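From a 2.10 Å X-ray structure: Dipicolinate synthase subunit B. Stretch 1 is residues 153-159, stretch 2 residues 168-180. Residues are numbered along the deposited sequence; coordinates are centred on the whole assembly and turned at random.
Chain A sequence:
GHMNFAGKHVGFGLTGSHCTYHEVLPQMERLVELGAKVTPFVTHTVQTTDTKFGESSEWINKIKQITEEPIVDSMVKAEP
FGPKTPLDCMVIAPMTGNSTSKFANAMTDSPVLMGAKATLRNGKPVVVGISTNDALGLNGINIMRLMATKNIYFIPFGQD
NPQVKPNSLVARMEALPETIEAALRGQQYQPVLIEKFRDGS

Stretch 1, residues 153-159: YFIPFGQ
Stretch 2, residues 168-180: SLVARMEALPETI

Backbone hydrogen bonds can set a register that side chains then pack around, and dipicolinate synthase subunit B offers a compact example. Three backbone hydrogen bonds fasten the stretches. Gly-158 and Val-170 form the hydrogen-bonded pair: Val-170 N donates to Gly-158 O (3.0 Å, 165°), and Gly-158 N returns a longer, more bent bond to Val-170 O (3.2 Å, 146°). Two residues along each chain, Arg-172 N donates to Pro-156 O (2.9 Å, 164°); proline lacks an amide hydrogen but keeps its carbonyl for this role.

Between these bonds lies the non-hydrogen-bonded pair Phe-157 and Ala-171, whose CA atoms are 3.9 Å apart. The two strands, paired around Phe-157/Ala-171 and Gly-158/Val-170, run antiparallel, with 146° between their N-to-C directions. Both are extended, Gly-158 almost fully so (phi/psi -173/177), Val-170 at -138/137. Supporting CA-H...O contacts join Ala-171 CA to Pro-156 O and Leu-169 CA to Gly-158 O, each 3.3 Å.

Phe-157 (chi1 p, 61°; chi2 83°) and Ala-171 share one sheet face. Ala-171 CB lies 4.4 Å from Phe-157 CB on that face, while Phe-157 CE1 meets Leu-169 CD1 at 3.6 Å, with leucine in the mt rotamer.

Beyond Arg-172, a 3-10 turn at 173-175 leads into the helix from 176, with Ala-175 at the N-cap position. Buried Ile-155 (-63/134, mt) fills the angle between strand and helix: its CG2 lies 3.8 Å from Ala-171 CB, and its CD1 lies 3.7 Å from Leu-176 CD1 and 4.0 Å from SE of selenomethionine Met-173. Pro-156 (-53/143) sets its CD 3.9 Å from Ala-175 CB. Thr-179 (chi1 m) points toward the first stretch, yet its hydroxyl is satisfied within the helix, OG1 donating to Ala-175 O at 2.9 Å. Altogether 629 Å² is buried between the stretches, both sides summed; Ile-155 contributes the most of any residue, 114 Å².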

# COMPACT_ATOMS: atom_id res chain seq x y z
N TYR A 153 11.22 -16.07 -3.54
CA TYR A 153 11.65 -16.21 -4.93
C TYR A 153 10.57 -16.85 -5.77
O TYR A 153 9.74 -17.62 -5.23
CB TYR A 153 12.95 -17.05 -5.04
CG TYR A 153 14.05 -16.54 -4.12
CD1 TYR A 153 14.95 -15.56 -4.52
CD2 TYR A 153 14.15 -17.02 -2.82
CE1 TYR A 153 15.94 -15.07 -3.62
CE2 TYR A 153 15.09 -16.53 -1.94
CZ TYR A 153 16.00 -15.61 -2.35
OH TYR A 153 16.90 -15.21 -1.43
N PHE A 154 10.56 -16.50 -7.06
CA PHE A 154 9.52 -16.93 -8.00
C PHE A 154 10.03 -17.88 -9.09
O PHE A 154 11.10 -17.65 -9.69
CB PHE A 154 8.88 -15.69 -8.66
CG PHE A 154 7.83 -15.01 -7.82
CD1 PHE A 154 8.17 -14.31 -6.67
CD2 PHE A 154 6.47 -15.09 -8.16
CE1 PHE A 154 7.23 -13.71 -5.90
CE2 PHE A 154 5.50 -14.51 -7.34
CZ PHE A 154 5.87 -13.80 -6.24
N ILE A 155 9.33 -19.01 -9.28
CA ILE A 155 9.55 -19.87 -10.39
C ILE A 155 9.20 -18.98 -11.61
O ILE A 155 8.20 -18.27 -11.60
CB ILE A 155 8.64 -21.08 -10.39
CG1 ILE A 155 8.81 -21.95 -9.12
CG2 ILE A 155 8.82 -21.93 -11.69
CD1 ILE A 155 7.71 -23.06 -9.00
N PRO A 156 10.04 -18.99 -12.63
CA PRO A 156 9.83 -18.11 -13.75
C PRO A 156 8.43 -18.26 -14.29
O PRO A 156 7.88 -19.39 -14.32
CB PRO A 156 10.87 -18.61 -14.78
CG PRO A 156 11.98 -18.98 -13.96
CD PRO A 156 11.39 -19.60 -12.69
N PHE A 157 7.85 -17.16 -14.71
CA PHE A 157 6.44 -17.13 -15.09
C PHE A 157 6.16 -16.19 -16.32
O PHE A 157 7.02 -15.40 -16.77
CB PHE A 157 5.60 -16.73 -13.87
CG PHE A 157 5.94 -15.31 -13.34
CD1 PHE A 157 5.37 -14.18 -13.90
CD2 PHE A 157 6.81 -15.15 -12.29
CE1 PHE A 157 5.69 -12.91 -13.42
CE2 PHE A 157 7.08 -13.87 -11.80
CZ PHE A 157 6.54 -12.77 -12.38
N GLY A 158 4.93 -16.23 -16.80
CA GLY A 158 4.55 -15.49 -17.99
C GLY A 158 3.07 -15.57 -18.20
O GLY A 158 2.38 -16.26 -17.46
N GLN A 159 2.59 -14.88 -19.23
CA GLN A 159 1.18 -14.90 -19.54
C GLN A 159 0.84 -16.20 -20.25
O GLN A 159 1.43 -16.52 -21.29
CB GLN A 159 0.79 -13.78 -20.44
CG GLN A 159 0.86 -12.40 -19.82
CD GLN A 159 0.46 -11.33 -20.85
OE1 GLN A 159 1.25 -10.91 -21.70
NE2 GLN A 159 -0.79 -10.88 -20.74
N SER A 168 -3.77 -13.14 -16.64
CA SER A 168 -3.32 -14.39 -16.12
C SER A 168 -1.82 -14.57 -16.22
O SER A 168 -1.28 -14.43 -17.33
CB SER A 168 -3.97 -15.54 -16.89
OG SER A 168 -3.49 -16.78 -16.39
N LEU A 169 -1.16 -14.89 -15.10
CA LEU A 169 0.23 -15.35 -15.09
C LEU A 169 0.29 -16.74 -14.49
O LEU A 169 -0.40 -16.97 -13.50
CB LEU A 169 1.10 -14.40 -14.27
CG LEU A 169 1.29 -12.97 -14.79
CD1 LEU A 169 2.18 -12.13 -13.81
CD2 LEU A 169 1.88 -13.04 -16.21
N VAL A 170 1.11 -17.63 -15.09
CA VAL A 170 1.35 -18.99 -14.63
C VAL A 170 2.86 -19.31 -14.75
O VAL A 170 3.51 -18.93 -15.75
CB VAL A 170 0.54 -20.02 -15.44
CG1 VAL A 170 0.76 -21.52 -14.96
CG2 VAL A 170 -1.00 -19.64 -15.40
N ALA A 171 3.40 -19.96 -13.73
CA ALA A 171 4.80 -20.38 -13.69
C ALA A 171 5.06 -21.54 -14.66
O ALA A 171 4.18 -22.33 -14.94
CB ALA A 171 5.22 -20.80 -12.22
N ARG A 172 6.29 -21.61 -15.14
CA ARG A 172 6.81 -22.76 -15.80
C ARG A 172 7.30 -23.70 -14.75
O ARG A 172 8.42 -23.54 -14.23
CB ARG A 172 8.01 -22.37 -16.69
CG ARG A 172 8.52 -23.50 -17.58
CD ARG A 172 9.70 -23.03 -18.42
NE ARG A 172 9.31 -22.17 -19.55
CZ ARG A 172 10.17 -21.46 -20.30
NH1 ARG A 172 9.73 -20.75 -21.35
NH2 ARG A 172 11.48 -21.47 -20.02
N MSE A 173 6.49 -24.70 -14.48
CA MSE A 173 6.75 -25.60 -13.35
C MSE A 173 8.01 -26.42 -13.55
O MSE A 173 8.65 -26.80 -12.57
CB MSE A 173 5.58 -26.54 -13.12
CG MSE A 173 4.27 -25.82 -12.63
SE MSE A 173 4.65 -24.59 -11.11
CE MSE A 173 2.87 -23.86 -11.01
N GLU A 174 8.36 -26.68 -14.81
CA GLU A 174 9.65 -27.36 -15.10
C GLU A 174 10.87 -26.65 -14.58
O GLU A 174 11.90 -27.31 -14.40
CB GLU A 174 9.92 -27.49 -16.61
CG GLU A 174 9.00 -28.39 -17.29
CD GLU A 174 9.23 -28.47 -18.84
OE1 GLU A 174 10.01 -27.66 -19.44
OE2 GLU A 174 8.58 -29.36 -19.46
N ALA A 175 10.80 -25.33 -14.42
CA ALA A 175 11.89 -24.55 -13.82
C ALA A 175 11.97 -24.62 -12.30
O ALA A 175 12.79 -23.97 -11.68
CB ALA A 175 11.84 -23.08 -14.28
N LEU A 176 11.17 -25.43 -11.67
CA LEU A 176 11.14 -25.41 -10.18
C LEU A 176 12.47 -25.78 -9.52
O LEU A 176 13.00 -24.99 -8.70
CB LEU A 176 9.95 -26.24 -9.70
CG LEU A 176 9.58 -26.44 -8.23
CD1 LEU A 176 8.02 -26.64 -8.13
CD2 LEU A 176 10.27 -27.65 -7.68
N PRO A 177 13.14 -26.88 -9.97
CA PRO A 177 14.38 -27.22 -9.31
C PRO A 177 15.46 -26.22 -9.44
O PRO A 177 16.18 -25.96 -8.51
CB PRO A 177 14.80 -28.53 -9.99
CG PRO A 177 13.48 -29.15 -10.37
CD PRO A 177 12.71 -27.92 -10.89
N GLU A 178 15.60 -25.67 -10.61
CA GLU A 178 16.55 -24.60 -10.84
C GLU A 178 16.26 -23.39 -9.95
O GLU A 178 17.19 -22.78 -9.43
CB GLU A 178 16.46 -24.15 -12.31
CG GLU A 178 16.98 -25.15 -13.33
CD GLU A 178 15.96 -26.28 -13.79
OE1 GLU A 178 14.83 -26.41 -13.25
OE2 GLU A 178 16.38 -27.09 -14.72
N THR A 179 14.98 -23.04 -9.78
CA THR A 179 14.59 -21.93 -8.91
C THR A 179 14.97 -22.24 -7.47
O THR A 179 15.48 -21.37 -6.74
CB THR A 179 13.11 -21.61 -9.05
OG1 THR A 179 12.83 -21.38 -10.46
CG2 THR A 179 12.67 -20.38 -8.23
N ILE A 180 14.78 -23.47 -7.05
CA ILE A 180 15.20 -23.85 -5.67
C ILE A 180 16.72 -23.72 -5.56
O ILE A 180 17.22 -23.16 -4.57
CB ILE A 180 14.73 -25.30 -5.24
CG1 ILE A 180 13.20 -25.38 -5.26
CG2 ILE A 180 15.25 -25.64 -3.81
CD1 ILE A 180 12.54 -26.64 -4.74